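Local coordinates for STU0660 (Streptococcus thermophilus, PDB 3ZTH), which probably binds DNA as a large Csn2 protein of the CRISPR system, which provides bacterial immunity, and carries magnesium ions, at residues I17-K31 with V226-D240. Residues are numbered along the deposited sequence; the frame is centred on the assembly and turned at random.
With MG (magnesium ion), chain C.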
loop_
_atom_site.group_PDB
_atom_site.type_symbol
_atom_site.label_atom_id
_atom_site.label_comp_id
_atom_site.label_asym_id
_atom_site.label_seq_id
_atom_site.Cartn_x
_atom_site.Cartn_y
_atom_site.Cartn_z
ATOM N N ILE A 17 -14.259 -40.762 -8.187
ATOM C CA ILE A 17 -13.102 -40.163 -8.864
ATOM C C ILE A 17 -12.112 -41.153 -9.494
ATOM O O ILE A 17 -11.716 -42.140 -8.870
ATOM C CB ILE A 17 -12.299 -39.272 -7.879
ATOM C CG1 ILE A 17 -13.238 -38.306 -7.143
ATOM C CG2 ILE A 17 -11.208 -38.525 -8.625
ATOM C CD1 ILE A 17 -14.014 -37.364 -8.045
ATOM N N GLY A 18 -11.699 -40.862 -10.728
ATOM C CA GLY A 18 -10.752 -41.713 -11.436
ATOM C C GLY A 18 -9.819 -40.872 -12.293
ATOM O O GLY A 18 -10.018 -39.661 -12.403
ATOM N N ALA A 19 -8.803 -41.494 -12.892
ATOM C CA ALA A 19 -7.849 -40.774 -13.730
ATOM C C ALA A 19 -8.598 -39.695 -14.509
ATOM O O ALA A 19 -8.254 -38.510 -14.454
ATOM C CB ALA A 19 -7.168 -41.735 -14.680
ATOM N N ILE A 20 -9.630 -40.111 -15.232
ATOM C CA ILE A 20 -10.442 -39.170 -15.979
ATOM C C ILE A 20 -11.872 -39.246 -15.456
ATOM O O ILE A 20 -12.602 -40.205 -15.713
ATOM C CB ILE A 20 -10.393 -39.457 -17.501
ATOM C CG1 ILE A 20 -8.975 -39.202 -18.021
ATOM C CG2 ILE A 20 -11.354 -38.537 -18.246
ATOM C CD1 ILE A 20 -8.828 -39.364 -19.512
ATOM N N THR A 21 -12.250 -38.231 -14.693
ATOM C CA THR A 21 -13.579 -38.137 -14.100
ATOM C C THR A 21 -14.458 -37.143 -14.870
ATOM O O THR A 21 -14.002 -36.053 -15.234
ATOM C CB THR A 21 -13.478 -37.658 -12.634
ATOM O OG1 THR A 21 -12.630 -38.547 -11.904
ATOM C CG2 THR A 21 -14.862 -37.614 -11.975
ATOM N N GLN A 22 -15.713 -37.516 -15.105
ATOM C CA GLN A 22 -16.654 -36.648 -15.817
ATOM C C GLN A 22 -17.938 -36.437 -15.016
ATOM O O GLN A 22 -18.609 -37.389 -14.618
ATOM C CB GLN A 22 -16.991 -37.234 -17.189
ATOM C CG GLN A 22 -15.779 -37.400 -18.108
ATOM C CD GLN A 22 -16.129 -38.065 -19.427
ATOM O OE1 GLN A 22 -16.567 -37.411 -20.381
ATOM N NE2 GLN A 22 -15.952 -39.378 -19.483
ATOM N N ILE A 23 -18.266 -35.176 -14.772
ATOM C CA ILE A 23 -19.456 -34.826 -14.018
ATOM C C ILE A 23 -20.460 -34.257 -15.000
ATOM O O ILE A 23 -20.208 -33.245 -15.650
ATOM C CB ILE A 23 -19.122 -33.800 -12.909
ATOM C CG1 ILE A 23 -18.252 -34.473 -11.848
ATOM C CG2 ILE A 23 -20.402 -33.269 -12.263
ATOM C CD1 ILE A 23 -17.737 -33.539 -10.798
ATOM N N VAL A 24 -21.602 -34.924 -15.100
ATOM C CA VAL A 24 -22.655 -34.541 -16.032
ATOM C C VAL A 24 -23.999 -34.514 -15.304
ATOM O O VAL A 24 -24.069 -34.852 -14.126
ATOM C CB VAL A 24 -22.704 -35.567 -17.180
ATOM C CG1 VAL A 24 -23.904 -35.339 -18.026
ATOM C CG2 VAL A 24 -21.449 -35.456 -18.037
ATOM N N GLY A 25 -25.065 -34.119 -15.988
ATOM C CA GLY A 25 -26.356 -34.092 -15.327
ATOM C C GLY A 25 -27.151 -32.836 -15.615
ATOM O O GLY A 25 -26.607 -31.838 -16.083
ATOM N N GLN A 26 -28.446 -32.882 -15.321
ATOM C CA GLN A 26 -29.313 -31.746 -15.579
ATOM C C GLN A 26 -29.396 -30.786 -14.410
ATOM O O GLN A 26 -29.918 -29.687 -14.551
ATOM C CB GLN A 26 -30.709 -32.230 -15.973
ATOM C CG GLN A 26 -30.715 -33.019 -17.271
ATOM C CD GLN A 26 -29.986 -32.281 -18.391
ATOM O OE1 GLN A 26 -30.454 -31.252 -18.875
ATOM N NE2 GLN A 26 -28.827 -32.800 -18.793
ATOM N N ASN A 27 -28.870 -31.191 -13.258
ATOM C CA ASN A 27 -28.896 -30.337 -12.076
ATOM C C ASN A 27 -27.690 -29.392 -12.116
ATOM O O ASN A 27 -26.732 -29.538 -11.346
ATOM C CB ASN A 27 -28.842 -31.196 -10.818
ATOM C CG ASN A 27 -29.172 -30.411 -9.566
ATOM O OD1 ASN A 27 -28.958 -29.194 -9.503
ATOM N ND2 ASN A 27 -29.679 -31.103 -8.557
ATOM N N ASN A 28 -27.742 -28.420 -13.023
ATOM C CA ASN A 28 -26.650 -27.469 -13.194
ATOM C C ASN A 28 -26.214 -26.736 -11.928
ATOM O O ASN A 28 -25.020 -26.551 -11.696
ATOM C CB ASN A 28 -27.004 -26.478 -14.302
ATOM C CG ASN A 28 -27.032 -27.137 -15.668
ATOM O OD1 ASN A 28 -26.674 -28.312 -15.801
ATOM N ND2 ASN A 28 -27.447 -26.393 -16.691
ATOM N N GLU A 29 -27.170 -26.334 -11.103
ATOM C CA GLU A 29 -26.846 -25.631 -9.874
ATOM C C GLU A 29 -25.990 -26.517 -8.976
ATOM O O GLU A 29 -24.978 -26.081 -8.432
ATOM C CB GLU A 29 -28.129 -25.225 -9.154
ATOM C CG GLU A 29 -29.106 -24.484 -10.062
ATOM C CD GLU A 29 -30.123 -25.403 -10.750
ATOM O OE1 GLU A 29 -29.731 -26.422 -11.375
ATOM O OE2 GLU A 29 -31.331 -25.089 -10.665
ATOM N N LEU A 30 -26.392 -27.771 -8.830
ATOM C CA LEU A 30 -25.641 -28.678 -7.986
ATOM C C LEU A 30 -24.239 -28.883 -8.561
ATOM O O LEU A 30 -23.262 -28.911 -7.815
ATOM C CB LEU A 30 -26.378 -30.018 -7.850
ATOM C CG LEU A 30 -25.642 -31.101 -7.054
ATOM C CD1 LEU A 30 -25.503 -30.691 -5.601
ATOM C CD2 LEU A 30 -26.404 -32.409 -7.170
ATOM N N LYS A 31 -24.144 -29.023 -9.883
ATOM C CA LYS A 31 -22.843 -29.206 -10.528
ATOM C C LYS A 31 -21.981 -28.003 -10.206
ATOM O O LYS A 31 -20.807 -28.133 -9.853
ATOM C CB LYS A 31 -22.980 -29.339 -12.060
ATOM C CG LYS A 31 -23.649 -30.644 -12.506
ATOM C CD LYS A 31 -23.487 -30.942 -14.001
ATOM C CE LYS A 31 -24.323 -30.023 -14.865
ATOM N NZ LYS A 31 -24.235 -30.425 -16.290
ATOM N N VAL A 226 -2.849 -39.428 -18.633
ATOM C CA VAL A 226 -3.178 -40.183 -17.427
ATOM C C VAL A 226 -2.619 -41.595 -17.476
ATOM O O VAL A 226 -2.344 -42.203 -16.438
ATOM C CB VAL A 226 -4.694 -40.277 -17.165
ATOM C CG1 VAL A 226 -5.258 -38.896 -16.976
ATOM C CG2 VAL A 226 -5.389 -41.025 -18.295
ATOM N N LYS A 227 -2.455 -42.124 -18.682
ATOM C CA LYS A 227 -1.913 -43.465 -18.819
ATOM C C LYS A 227 -0.399 -43.413 -18.666
ATOM O O LYS A 227 0.249 -44.434 -18.464
ATOM C CB LYS A 227 -2.289 -44.057 -20.178
ATOM C CG LYS A 227 -3.778 -44.311 -20.329
ATOM C CD LYS A 227 -4.120 -44.816 -21.715
ATOM C CE LYS A 227 -5.624 -44.969 -21.897
ATOM N NZ LYS A 227 -5.968 -45.369 -23.293
ATOM N N LYS A 228 0.155 -42.208 -18.740
ATOM C CA LYS A 228 1.593 -42.022 -18.627
ATOM C C LYS A 228 2.010 -41.582 -17.237
ATOM O O LYS A 228 3.088 -41.941 -16.764
ATOM C CB LYS A 228 2.054 -40.994 -19.654
ATOM C CG LYS A 228 3.495 -40.595 -19.545
ATOM C CD LYS A 228 3.862 -39.660 -20.681
ATOM C CE LYS A 228 5.324 -39.247 -20.617
ATOM N NZ LYS A 228 5.641 -38.243 -21.676
ATOM N N TYR A 229 1.151 -40.808 -16.584
ATOM C CA TYR A 229 1.433 -40.306 -15.250
ATOM C C TYR A 229 0.368 -40.757 -14.265
ATOM O O TYR A 229 -0.690 -40.147 -14.150
ATOM C CB TYR A 229 1.499 -38.783 -15.269
ATOM C CG TYR A 229 2.584 -38.234 -16.161
ATOM C CD1 TYR A 229 3.931 -38.343 -15.808
ATOM C CD2 TYR A 229 2.266 -37.615 -17.369
ATOM C CE1 TYR A 229 4.935 -37.847 -16.637
ATOM C CE2 TYR A 229 3.260 -37.116 -18.207
ATOM C CZ TYR A 229 4.590 -37.234 -17.836
ATOM O OH TYR A 229 5.563 -36.736 -18.668
ATOM N N PRO A 230 0.642 -41.837 -13.533
ATOM C CA PRO A 230 -0.302 -42.374 -12.547
ATOM C C PRO A 230 -0.778 -41.301 -11.578
ATOM O O PRO A 230 -1.891 -41.356 -11.058
ATOM C CB PRO A 230 0.523 -43.443 -11.832
ATOM C CG PRO A 230 1.466 -43.909 -12.903
ATOM C CD PRO A 230 1.891 -42.618 -13.555
ATOM N N ASN A 231 0.081 -40.317 -11.354
ATOM C CA ASN A 231 -0.193 -39.242 -10.416
ATOM C C ASN A 231 -1.097 -38.126 -10.936
ATOM O O ASN A 231 -1.326 -37.139 -10.238
ATOM C CB ASN A 231 1.142 -38.655 -9.936
ATOM C CG ASN A 231 2.043 -38.227 -11.091
ATOM O OD1 ASN A 231 2.139 -38.920 -12.106
ATOM N ND2 ASN A 231 2.717 -37.091 -10.933
ATOM N N LEU A 232 -1.622 -38.288 -12.144
ATOM C CA LEU A 232 -2.473 -37.260 -12.737
ATOM C C LEU A 232 -3.959 -37.583 -12.716
ATOM O O LEU A 232 -4.366 -38.691 -13.051
ATOM C CB LEU A 232 -2.038 -37.002 -14.179
ATOM C CG LEU A 232 -2.805 -35.946 -14.973
ATOM C CD1 LEU A 232 -2.778 -34.621 -14.220
ATOM C CD2 LEU A 232 -2.175 -35.800 -16.357
ATOM N N THR A 233 -4.766 -36.600 -12.330
ATOM C CA THR A 233 -6.214 -36.770 -12.286
ATOM C C THR A 233 -6.943 -35.591 -12.928
ATOM O O THR A 233 -6.646 -34.423 -12.657
ATOM C CB THR A 233 -6.732 -36.926 -10.840
ATOM O OG1 THR A 233 -6.219 -38.138 -10.277
ATOM C CG2 THR A 233 -8.249 -36.982 -10.824
ATOM N N PHE A 234 -7.900 -35.923 -13.785
ATOM C CA PHE A 234 -8.710 -34.932 -14.482
ATOM C C PHE A 234 -10.186 -35.017 -14.054
ATOM O O PHE A 234 -10.738 -36.109 -13.907
ATOM C CB PHE A 234 -8.625 -35.172 -15.994
ATOM C CG PHE A 234 -7.427 -34.551 -16.655
ATOM C CD1 PHE A 234 -7.417 -33.200 -16.974
ATOM C CD2 PHE A 234 -6.326 -35.328 -17.010
ATOM C CE1 PHE A 234 -6.323 -32.632 -17.646
ATOM C CE2 PHE A 234 -5.233 -34.772 -17.677
ATOM C CZ PHE A 234 -5.233 -33.429 -17.994
ATOM N N ILE A 235 -10.808 -33.862 -13.833
ATOM C CA ILE A 235 -12.232 -33.799 -13.499
ATOM C C ILE A 235 -12.839 -32.834 -14.515
ATOM O O ILE A 235 -12.539 -31.639 -14.490
ATOM C CB ILE A 235 -12.507 -33.233 -12.102
ATOM C CG1 ILE A 235 -12.057 -34.214 -11.026
ATOM C CG2 ILE A 235 -14.010 -33.010 -11.929
ATOM C CD1 ILE A 235 -12.333 -33.718 -9.596
ATOM N N LEU A 236 -13.674 -33.364 -15.406
ATOM C CA LEU A 236 -14.322 -32.577 -16.454
ATOM C C LEU A 236 -15.826 -32.403 -16.195
ATOM O O LEU A 236 -16.446 -33.225 -15.525
ATOM C CB LEU A 236 -14.129 -33.270 -17.809
ATOM C CG LEU A 236 -12.731 -33.834 -18.137
ATOM C CD1 LEU A 236 -12.791 -34.637 -19.432
ATOM C CD2 LEU A 236 -11.714 -32.715 -18.262
ATOM N N PHE A 237 -16.396 -31.324 -16.725
ATOM C CA PHE A 237 -17.829 -31.035 -16.610
ATOM C C PHE A 237 -18.336 -30.886 -18.043
ATOM O O PHE A 237 -18.505 -29.767 -18.543
ATOM C CB PHE A 237 -18.063 -29.728 -15.850
ATOM C CG PHE A 237 -17.731 -29.807 -14.391
ATOM C CD1 PHE A 237 -16.411 -29.694 -13.957
ATOM C CD2 PHE A 237 -18.735 -29.994 -13.449
ATOM C CE1 PHE A 237 -16.095 -29.764 -12.608
ATOM C CE2 PHE A 237 -18.433 -30.063 -12.095
ATOM C CZ PHE A 237 -17.105 -29.948 -11.672
ATOM N N PRO A 238 -18.567 -32.015 -18.730
ATOM C CA PRO A 238 -19.049 -32.012 -20.118
ATOM C C PRO A 238 -20.447 -31.451 -20.298
ATOM O O PRO A 238 -21.268 -31.492 -19.383
ATOM C CB PRO A 238 -18.991 -33.484 -20.518
ATOM C CG PRO A 238 -17.956 -34.061 -19.610
ATOM C CD PRO A 238 -18.247 -33.384 -18.293
ATOM N N SER A 239 -20.701 -30.930 -21.494
ATOM C CA SER A 239 -22.006 -30.384 -21.860
ATOM C C SER A 239 -22.944 -31.575 -22.021
ATOM O O SER A 239 -22.512 -32.725 -21.990
ATOM C CB SER A 239 -21.924 -29.652 -23.197
ATOM O OG SER A 239 -20.774 -28.833 -23.254
ATOM N N ASP A 240 -24.223 -31.299 -22.225
ATOM C CA ASP A 240 -25.202 -32.365 -22.380
ATOM C C ASP A 240 -25.072 -33.189 -23.662
ATOM O O ASP A 240 -25.505 -34.347 -23.700
ATOM C CB ASP A 240 -26.612 -31.784 -22.312
ATOM C CG ASP A 240 -26.962 -31.265 -20.936
ATOM O OD1 ASP A 240 -26.103 -31.322 -20.030
ATOM O OD2 ASP A 240 -28.110 -30.798 -20.767
HETATM MG MG MG C . -29.038 -29.055 -19.361
HETATM O O HOH W 1 -21.510 -31.108 -16.641
HETATM O O HOH W 2 -27.434 -30.083 -17.784
HETATM O O HOH W 3 -30.572 -29.240 -21.272
HETATM O O HOH W 4 -30.111 -27.318 -18.098
#
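Ile20, Thr21 and Gln22 pair in parallel with Phe234, Ile235 and Leu236, joining two neighbouring inner strands of the core sheet, consistent with the P-loop NTPase clan of this Csn2 family. Four nearly straight backbone bonds zip them, from Phe234 N to Ala19 O (2.7 Å) through to Ile23 N to Leu236 O (2.8 Å). Beta-branched residues suit these extended strands, and Ile23 shows how. Its CB lies near Leu236 O and Phe237 CD2; chi1 of -68° sets CG1 beside the backbone N and turns CG2 anti to it, onto Phe237 CE2. The CG1 branch runs extended, so its terminal CD1 reaches both Phe237 CZ (3.7 Å) and Ile235 CG2 (3.9 Å). Pro238 has no N-H to continue the ladder: its CD packs against Val24 CG2 and lies 3.3 Å from Ile23 O, which takes a water proton instead. Gly25 adopts backbone angles that a CB would not tolerate, and its carbonyl receives Lys31 NZ. That ammonium also donates to the same water, which bridges to Pro238 O, tying helix 28-43 to both strand ends. Gln26 NE2, also bonded to Pro298 O, bonds Asp240 OD2 weakly; three waters and Asp240 OD2 (2.4 Å) bind magnesium, with Gln26 OE1 farther off at 2.7 Å.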